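Local coordinates for YokD protein (Bacillus subtilis, PDB 2NYG) that binds coenzyme A and probably acts as an N-acetyltransferase on aminoglycoside-type antibiotics, an activity that may contribute to antibiotic resistance, at residues A[99-104]-A[125-130]; A[176-181]-A[223-228]; A[183-188]-A[217-222]. All blocks are in the same frame, centred on the assembly; numbering follows the deposited sequence.

Contact 1 of 3, residues A[99-104]-A[125-130]; sequences PAYNSN and VKRSNH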
# COMPACT_ATOMS: atom_id res chain seq x y z
N PRO A 99 -5.01 17.62 0.80
CA PRO A 99 -3.60 17.47 0.44
C PRO A 99 -3.47 17.31 -1.07
O PRO A 99 -4.20 16.54 -1.68
CB PRO A 99 -3.18 16.20 1.17
CG PRO A 99 -4.00 16.26 2.42
CD PRO A 99 -5.37 16.69 1.90
N ALA A 100 -2.56 18.07 -1.65
CA ALA A 100 -2.33 17.99 -3.08
C ALA A 100 -1.83 16.60 -3.47
O ALA A 100 -1.28 15.86 -2.66
CB ALA A 100 -1.33 19.03 -3.49
N TYR A 101 -2.04 16.25 -4.74
CA TYR A 101 -1.61 14.97 -5.27
C TYR A 101 -0.10 14.91 -5.45
O TYR A 101 0.50 15.83 -5.96
CB TYR A 101 -2.27 14.74 -6.63
CG TYR A 101 -1.67 13.57 -7.39
CD1 TYR A 101 -1.97 12.27 -7.01
CD2 TYR A 101 -0.78 13.78 -8.45
CE1 TYR A 101 -1.40 11.18 -7.66
CE2 TYR A 101 -0.20 12.71 -9.12
CZ TYR A 101 -0.51 11.40 -8.71
OH TYR A 101 0.07 10.31 -9.32
N ASN A 102 0.49 13.80 -5.05
CA ASN A 102 1.93 13.63 -5.20
C ASN A 102 2.18 12.21 -5.69
O ASN A 102 1.78 11.25 -5.04
CB ASN A 102 2.62 13.87 -3.85
CG ASN A 102 4.12 13.95 -3.97
OD1 ASN A 102 4.78 12.97 -4.30
ND2 ASN A 102 4.67 15.12 -3.70
N SER A 103 2.81 12.07 -6.85
CA SER A 103 3.10 10.75 -7.41
C SER A 103 3.80 9.81 -6.42
O SER A 103 3.71 8.60 -6.54
CB SER A 103 4.00 10.86 -8.63
OG SER A 103 3.54 11.85 -9.52
N ASN A 104 4.49 10.38 -5.45
CA ASN A 104 5.22 9.54 -4.52
C ASN A 104 4.47 8.99 -3.31
O ASN A 104 4.95 8.08 -2.64
CB ASN A 104 6.49 10.27 -4.09
CG ASN A 104 7.37 10.62 -5.29
OD1 ASN A 104 7.53 11.78 -5.64
ND2 ASN A 104 7.92 9.59 -5.93
N VAL A 125 9.50 1.05 -10.09
CA VAL A 125 8.21 1.36 -10.69
C VAL A 125 8.01 2.87 -10.76
O VAL A 125 8.22 3.58 -9.78
CB VAL A 125 7.07 0.75 -9.86
CG1 VAL A 125 5.72 1.18 -10.43
CG2 VAL A 125 7.19 -0.75 -9.85
N LYS A 126 7.60 3.36 -11.92
CA LYS A 126 7.37 4.79 -12.10
C LYS A 126 5.87 5.07 -12.14
O LYS A 126 5.07 4.17 -12.42
CB LYS A 126 8.01 5.26 -13.38
CG LYS A 126 9.53 5.23 -13.38
CD LYS A 126 10.13 6.52 -12.83
CE LYS A 126 11.58 6.66 -13.26
NZ LYS A 126 12.35 5.46 -12.85
N ARG A 127 5.50 6.32 -11.87
CA ARG A 127 4.10 6.75 -11.86
C ARG A 127 3.93 8.06 -12.61
O ARG A 127 4.74 8.97 -12.45
CB ARG A 127 3.64 6.93 -10.41
CG ARG A 127 2.16 7.14 -10.22
CD ARG A 127 1.82 7.19 -8.76
NE ARG A 127 0.39 7.28 -8.52
CZ ARG A 127 -0.16 7.40 -7.32
NH1 ARG A 127 0.60 7.45 -6.24
NH2 ARG A 127 -1.48 7.48 -7.19
N SER A 128 2.87 8.15 -13.41
CA SER A 128 2.58 9.36 -14.18
C SER A 128 2.04 10.49 -13.29
O SER A 128 1.54 10.26 -12.19
CB SER A 128 1.60 9.04 -15.31
OG SER A 128 0.46 8.36 -14.81
N ASN A 129 2.11 11.72 -13.78
CA ASN A 129 1.68 12.85 -12.98
C ASN A 129 0.22 13.33 -12.95
O ASN A 129 -0.04 14.49 -12.65
CB ASN A 129 2.60 14.03 -13.28
CG ASN A 129 2.62 15.04 -12.16
OD1 ASN A 129 2.79 14.67 -11.01
ND2 ASN A 129 2.45 16.31 -12.49
N HIS A 130 -0.74 12.46 -13.23
CA HIS A 130 -2.14 12.90 -13.19
C HIS A 130 -2.69 12.66 -11.79
O HIS A 130 -2.40 11.64 -11.16
CB HIS A 130 -2.95 12.16 -14.24
CG HIS A 130 -4.22 12.86 -14.61
ND1 HIS A 130 -5.37 12.77 -13.84
CD2 HIS A 130 -4.51 13.71 -15.63
CE1 HIS A 130 -6.30 13.55 -14.37
NE2 HIS A 130 -5.81 14.12 -15.45
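Y101 OH donates to the backbone oxygen S128 O at 3.2 Å, the donor lying nearly in line with that carbonyl. This bond joins the loop that follows helix 93-96 to the residue just after strand 126-127, an edge strand, within this chain, of the mixed seven-stranded sheet. The Y101 side chain gets there with CG anti to the backbone N (chi1 168°). R127, its chain extended from CG to NE, reaches toward it, and the two side chains meet tip to tip with ring and guanidinium planes 90° apart. Y101 OH sits 3.1 Å above one face of the guanidinium, toward its rim, while R127 NH2 lies at the edge of the ring in its plane. R127 NH1 adds a weak bond to S103 O at 3.3 Å. NH2 is held more firmly outside this pair, by T106 O and S70 O. N102 OD1 accepts the backbone N-H of N104 at 2.8 Å, an Asx turn across S103. H130 CB points away from the loop and its NE2 is hydrogen-bonded to L151 O, yet its backbone stays close: H130 O lies over the Y101 ring, 3.1 Å from Y101 CZ.

Contact 2 of 3, residues A[176-181]-A[223-228]; sequences ADFDSS and LFQEVG. With COA (coenzyme A), chain G.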
# COMPACT_ATOMS: atom_id res chain seq x y z
N ALA A 176 -10.15 -10.16 -12.95
CA ALA A 176 -11.09 -9.06 -13.18
C ALA A 176 -11.87 -9.25 -14.46
O ALA A 176 -11.50 -10.05 -15.31
CB ALA A 176 -10.36 -7.74 -13.25
N ASP A 177 -12.97 -8.51 -14.59
CA ASP A 177 -13.79 -8.60 -15.79
C ASP A 177 -13.59 -7.34 -16.63
O ASP A 177 -12.78 -6.47 -16.29
CB ASP A 177 -15.27 -8.75 -15.44
CG ASP A 177 -16.03 -9.63 -16.43
OD1 ASP A 177 -15.78 -9.53 -17.66
OD2 ASP A 177 -16.88 -10.43 -15.98
N PHE A 178 -14.33 -7.25 -17.73
CA PHE A 178 -14.25 -6.12 -18.64
C PHE A 178 -14.59 -4.76 -18.06
O PHE A 178 -14.06 -3.74 -18.50
CB PHE A 178 -15.13 -6.39 -19.84
CG PHE A 178 -14.59 -7.43 -20.76
CD1 PHE A 178 -15.28 -8.62 -20.97
CD2 PHE A 178 -13.39 -7.21 -21.44
CE1 PHE A 178 -14.78 -9.58 -21.86
CE2 PHE A 178 -12.88 -8.16 -22.32
CZ PHE A 178 -13.58 -9.35 -22.53
N ASP A 179 -15.47 -4.74 -17.07
CA ASP A 179 -15.89 -3.50 -16.43
C ASP A 179 -14.72 -2.74 -15.84
O ASP A 179 -14.89 -1.60 -15.41
CB ASP A 179 -16.91 -3.79 -15.33
CG ASP A 179 -16.29 -4.53 -14.16
OD1 ASP A 179 -15.65 -5.58 -14.39
OD2 ASP A 179 -16.45 -4.07 -13.02
N SER A 180 -13.55 -3.37 -15.83
CA SER A 180 -12.31 -2.79 -15.30
C SER A 180 -11.30 -2.44 -16.36
O SER A 180 -10.25 -1.94 -16.04
CB SER A 180 -11.61 -3.75 -14.34
OG SER A 180 -12.45 -4.17 -13.27
N SER A 181 -11.59 -2.75 -17.63
CA SER A 181 -10.65 -2.48 -18.72
C SER A 181 -10.46 -1.02 -19.04
O SER A 181 -10.99 -0.53 -20.03
CB SER A 181 -11.06 -3.18 -20.00
OG SER A 181 -10.51 -4.47 -20.06
N LEU A 223 -20.91 0.68 -19.42
CA LEU A 223 -21.10 -0.13 -20.62
C LEU A 223 -19.94 -1.10 -20.93
O LEU A 223 -20.13 -2.10 -21.62
CB LEU A 223 -21.30 0.79 -21.82
CG LEU A 223 -22.49 1.74 -21.81
CD1 LEU A 223 -22.40 2.68 -23.00
CD2 LEU A 223 -23.79 0.95 -21.83
N PHE A 224 -18.74 -0.78 -20.42
CA PHE A 224 -17.55 -1.58 -20.67
C PHE A 224 -17.76 -3.07 -20.61
O PHE A 224 -17.18 -3.80 -21.39
CB PHE A 224 -16.43 -1.18 -19.71
CG PHE A 224 -15.87 0.19 -19.96
CD1 PHE A 224 -16.48 1.05 -20.87
CD2 PHE A 224 -14.76 0.65 -19.24
CE1 PHE A 224 -16.01 2.33 -21.06
CE2 PHE A 224 -14.28 1.95 -19.43
CZ PHE A 224 -14.90 2.79 -20.33
N GLN A 225 -18.60 -3.51 -19.68
CA GLN A 225 -18.88 -4.93 -19.54
C GLN A 225 -19.59 -5.44 -20.79
O GLN A 225 -19.36 -6.56 -21.22
CB GLN A 225 -19.74 -5.19 -18.31
CG GLN A 225 -19.97 -6.66 -18.04
CD GLN A 225 -18.67 -7.42 -17.93
OE1 GLN A 225 -17.67 -6.90 -17.45
NE2 GLN A 225 -18.69 -8.67 -18.35
N GLU A 226 -20.44 -4.60 -21.38
CA GLU A 226 -21.15 -4.97 -22.59
C GLU A 226 -20.19 -4.92 -23.78
O GLU A 226 -20.20 -5.79 -24.64
CB GLU A 226 -22.32 -4.03 -22.85
CG GLU A 226 -23.47 -4.69 -23.57
CD GLU A 226 -24.53 -3.70 -24.03
OE1 GLU A 226 -24.94 -2.84 -23.22
OE2 GLU A 226 -24.96 -3.80 -25.21
N VAL A 227 -19.36 -3.89 -23.81
CA VAL A 227 -18.40 -3.75 -24.90
C VAL A 227 -17.46 -4.95 -24.99
O VAL A 227 -17.21 -5.48 -26.07
CB VAL A 227 -17.57 -2.48 -24.73
CG1 VAL A 227 -16.59 -2.35 -25.86
CG2 VAL A 227 -18.50 -1.28 -24.62
N GLY A 228 -16.95 -5.38 -23.84
CA GLY A 228 -16.04 -6.50 -23.78
C GLY A 228 -16.70 -7.79 -24.20
O GLY A 228 -16.09 -8.64 -24.84
N1A COA G . -3.83 -14.71 -1.49
C2A COA G . -5.12 -14.39 -1.93
N3A COA G . -5.79 -13.34 -1.35
C4A COA G . -5.20 -12.60 -0.34
C5A COA G . -3.90 -12.88 0.13
C6A COA G . -3.21 -13.95 -0.45
N6A COA G . -1.99 -14.26 -0.05
N7A COA G . -3.60 -11.98 1.12
C8A COA G . -4.68 -11.16 1.27
N9A COA G . -5.68 -11.56 0.35
C1B COA G . -7.04 -11.01 0.12
C2B COA G . -7.65 -10.11 1.23
O2B COA G . -8.06 -10.83 2.41
C3B COA G . -8.82 -9.46 0.51
O3B COA G . -9.90 -10.42 0.65
P3B COA G . -11.41 -10.07 1.17
O7A COA G . -11.55 -8.56 1.44
O8A COA G . -11.67 -10.76 2.49
O9A COA G . -12.39 -10.56 0.14
C4B COA G . -8.32 -9.31 -0.96
O4B COA G . -7.24 -10.26 -1.10
C5B COA G . -7.79 -7.88 -1.32
O5B COA G . -7.38 -7.94 -2.72
P1A COA G . -7.83 -6.80 -3.73
O1A COA G . -7.33 -7.08 -5.11
O2A COA G . -7.35 -5.43 -3.23
O3A COA G . -9.37 -6.86 -3.60
P2A COA G . -10.35 -7.94 -4.26
O4A COA G . -11.10 -8.62 -3.16
O5A COA G . -9.63 -8.98 -5.11
O6A COA G . -11.24 -6.93 -5.18
CBP COA G . -10.94 -5.44 -7.21
CCP COA G . -11.08 -6.87 -6.60
CDP COA G . -11.60 -4.38 -6.29
CEP COA G . -9.43 -5.19 -7.42
CAP COA G . -11.81 -5.39 -8.52
OAP COA G . -12.47 -6.67 -8.65
C9P COA G . -11.02 -5.11 -9.83
O9P COA G . -11.10 -6.09 -10.77
N8P COA G . -10.26 -4.01 -10.09
C7P COA G . -9.40 -3.93 -11.29
C6P COA G . -7.98 -3.38 -11.11
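F178 drives its side chain from the short 3-10 segment 178-180 against the first turn of helix 224-234. Its CB touches two oxygens of the helix segment, 3.5 Å from Q225 OE1 and 3.6 Å from F224 O. CG, anti to the carbonyl carbon (chi1 -72°), starts the ring beneath G228. The alpha carbon of G228 stands over the ring centre in a CH-pi contact, 3.5 Å from the centroid and only 11° off the ring normal. Farther out, CE1 and CZ meet G228 O. With no side chain on G228, the helix backbone itself can lie against the aromatic face. L173 and R248 of the mixed sheet, and M237 of a loop, also pack on this phenylalanine.

Beside the ring, Q225 reaches back to the loop. Its chain bends at chi2 (55°), and the amide then serves two residues: NE2 donates to D177 OD1 at 3.1 Å, and OE1 accepts a weak bond from D179 N, also at 3.1 Å. The carboxylate of D177 and the amide cross nearly at a right angle, and NE2 meets OD1 from above the carboxylate plane. F178 N takes the anti lone pair of D177 OD1 at 2.7 Å. On the opposite side of the loop, S180 OG gives a weak bond to the pantetheine carbonyl O9P of coenzyme A, 3.4 Å away, and A176 CB also borders that oxygen.

D177 OD1 thus accepts from F178 N and Q225 NE2 and forms a salt bridge with R248 as well. Three donors around one oxygen would be expected to stabilise its negative charge and to fix the turn whose other face borders the cofactor.

Contact 3 of 3, residues A[183-188]-A[217-222]; sequences CFHLAE and LEFREE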
# COMPACT_ATOMS: atom_id res chain seq x y z
N CYS A 183 -8.54 0.58 -20.70
CA CYS A 183 -8.21 0.94 -22.07
C CYS A 183 -9.41 1.46 -22.87
O CYS A 183 -9.25 2.33 -23.73
CB CYS A 183 -7.57 -0.24 -22.81
SG CYS A 183 -8.65 -1.65 -23.02
N PHE A 184 -10.60 0.93 -22.60
CA PHE A 184 -11.80 1.37 -23.31
C PHE A 184 -12.06 2.87 -23.23
O PHE A 184 -12.53 3.47 -24.19
CB PHE A 184 -13.01 0.60 -22.81
CG PHE A 184 -13.04 -0.83 -23.25
CD1 PHE A 184 -13.71 -1.79 -22.51
CD2 PHE A 184 -12.39 -1.21 -24.42
CE1 PHE A 184 -13.72 -3.12 -22.92
CE2 PHE A 184 -12.40 -2.53 -24.84
CZ PHE A 184 -13.06 -3.49 -24.09
N HIS A 185 -11.75 3.47 -22.08
CA HIS A 185 -11.96 4.90 -21.91
C HIS A 185 -11.35 5.64 -23.10
O HIS A 185 -11.92 6.62 -23.55
CB HIS A 185 -11.29 5.43 -20.63
CG HIS A 185 -12.03 5.12 -19.37
ND1 HIS A 185 -13.30 5.58 -19.11
CD2 HIS A 185 -11.65 4.45 -18.25
CE1 HIS A 185 -13.67 5.21 -17.90
NE2 HIS A 185 -12.68 4.52 -17.36
N LEU A 186 -10.21 5.17 -23.59
CA LEU A 186 -9.56 5.83 -24.72
C LEU A 186 -10.50 5.98 -25.93
O LEU A 186 -10.51 7.03 -26.58
CB LEU A 186 -8.29 5.08 -25.13
CG LEU A 186 -7.52 5.59 -26.35
CD1 LEU A 186 -7.00 7.02 -26.16
CD2 LEU A 186 -6.37 4.63 -26.61
N ALA A 187 -11.27 4.94 -26.24
CA ALA A 187 -12.20 4.99 -27.35
C ALA A 187 -13.20 6.15 -27.17
O ALA A 187 -13.61 6.79 -28.15
CB ALA A 187 -12.94 3.68 -27.48
N GLU A 188 -13.58 6.44 -25.93
CA GLU A 188 -14.52 7.52 -25.66
C GLU A 188 -14.02 8.89 -26.12
O GLU A 188 -14.78 9.85 -26.12
CB GLU A 188 -14.89 7.57 -24.16
CG GLU A 188 -15.80 6.42 -23.74
CD GLU A 188 -16.08 6.36 -22.26
OE1 GLU A 188 -15.13 6.21 -21.46
OE2 GLU A 188 -17.27 6.46 -21.87
N LEU A 217 -14.03 14.24 -19.86
CA LEU A 217 -15.22 13.58 -20.37
C LEU A 217 -15.99 12.88 -19.24
O LEU A 217 -15.40 12.40 -18.27
CB LEU A 217 -14.84 12.56 -21.44
CG LEU A 217 -14.14 13.12 -22.67
CD1 LEU A 217 -13.91 12.02 -23.69
CD2 LEU A 217 -15.00 14.24 -23.26
N GLU A 218 -17.31 12.82 -19.36
CA GLU A 218 -18.10 12.14 -18.34
C GLU A 218 -18.23 10.72 -18.87
O GLU A 218 -19.15 10.40 -19.61
CB GLU A 218 -19.48 12.78 -18.18
CG GLU A 218 -20.32 12.06 -17.16
CD GLU A 218 -21.63 12.75 -16.84
OE1 GLU A 218 -21.61 13.95 -16.49
OE2 GLU A 218 -22.68 12.07 -16.91
N PHE A 219 -17.28 9.89 -18.49
CA PHE A 219 -17.22 8.51 -18.95
C PHE A 219 -18.47 7.68 -18.75
O PHE A 219 -19.27 7.95 -17.88
CB PHE A 219 -16.04 7.83 -18.29
CG PHE A 219 -14.74 8.55 -18.50
CD1 PHE A 219 -13.87 8.79 -17.45
CD2 PHE A 219 -14.40 9.00 -19.77
CE1 PHE A 219 -12.68 9.46 -17.65
CE2 PHE A 219 -13.22 9.68 -19.98
CZ PHE A 219 -12.36 9.91 -18.92
N ARG A 220 -18.60 6.66 -19.59
CA ARG A 220 -19.73 5.74 -19.54
C ARG A 220 -19.20 4.33 -19.29
O ARG A 220 -19.59 3.37 -19.96
CB ARG A 220 -20.49 5.76 -20.87
CG ARG A 220 -21.22 7.07 -21.15
CD ARG A 220 -22.00 6.98 -22.42
NE ARG A 220 -21.14 7.02 -23.60
CZ ARG A 220 -21.53 6.68 -24.82
NH1 ARG A 220 -22.77 6.26 -25.02
NH2 ARG A 220 -20.69 6.78 -25.84
N GLU A 221 -18.31 4.22 -18.30
CA GLU A 221 -17.73 2.93 -17.97
C GLU A 221 -18.76 1.84 -17.67
O GLU A 221 -18.44 0.65 -17.71
CB GLU A 221 -16.75 3.08 -16.80
CG GLU A 221 -17.38 3.28 -15.43
CD GLU A 221 -17.38 4.73 -14.96
OE1 GLU A 221 -16.67 5.57 -15.57
OE2 GLU A 221 -18.07 5.03 -13.96
N GLU A 222 -20.00 2.23 -17.39
CA GLU A 222 -21.06 1.28 -17.08
C GLU A 222 -21.33 0.31 -18.21
O GLU A 222 -21.89 -0.76 -17.99
CB GLU A 222 -22.37 2.01 -16.74
CG GLU A 222 -23.04 2.68 -17.91
CD GLU A 222 -22.73 4.15 -18.00
OE1 GLU A 222 -21.74 4.58 -17.36
OE2 GLU A 222 -23.46 4.87 -18.71
O HOH W 1 -18.67 8.00 -23.57
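L217 opens the contact at the end of strand 208-217, where its CD1 rests 3.4 Å from E188 O; I196 and Y189 pack on the same side chain. The chain then turns at E218 through an inverse gamma turn, whose weak bond runs from F219 N to L217 O; E218 points away from helix 183-187 and its OE1 makes a salt bridge with K195. F219 comes back toward helix 183-187. Its ring lies between L217 O, over the centre of one face, and H185 ND1, 3.4 Å above the opposite face and offset toward the rim. The two aromatic planes stand 51° apart with centroids 4.4 Å from each other, an oblique packing. On the same ring, CD2 is close to E188 OE1.

R220 contributes first through its backbone: its N-H binds the syn lone pair of E188 OE2 at 2.6 Å, fairly straight at 156°. Its side chain bends at chi3 (-74°), which places NE beside a water. That water donates to E188 OE2 and accepts from R220 NE, each at 2.7 Å, so carboxylate and guanidinium are linked through it, short of a direct salt bridge. R220 NH2 makes a salt bridge with D267 of helix 252-268. Last, E221 comes to the edge of the imidazole, with OE1 3.8 Å from H185 CE1.

What these bonds share is the carboxylate of E188. Its OE1 accepts from H185 ND1 at 3.0 Å, a His-carboxylate bond to a residue three positions on, while OE2 takes R220 N and the water. With both oxygens engaged the carboxylate cannot readily turn, and through OE1 it fixes the rotation of the imidazole, with F219 packed obliquely against it.

In the fold
Contacts 2 and 3 form one continuous packing unit, their centres 11 Å apart: the F224 ring of contact 2 meets the H185 ring edge-to-face, with F224 CZ 3.4 Å from H185 ND1. In chain order both segments of contact 3 fall between 176-181 and 223-228, so two neighbouring pieces of the chain, 176-188 and 217-228, meet at two successive points. Contact 1 closes earlier in the chain and stands apart, its nearest atoms about 8 Å from contact 3 and about 15 Å from contact 2. Of the three, contact 2 alone touches coenzyme A. The side chain of H185 is about 11 Å from a bound coenzyme A. The side chain of R127 in contact 1 is about 13 Å from a bound coenzyme A.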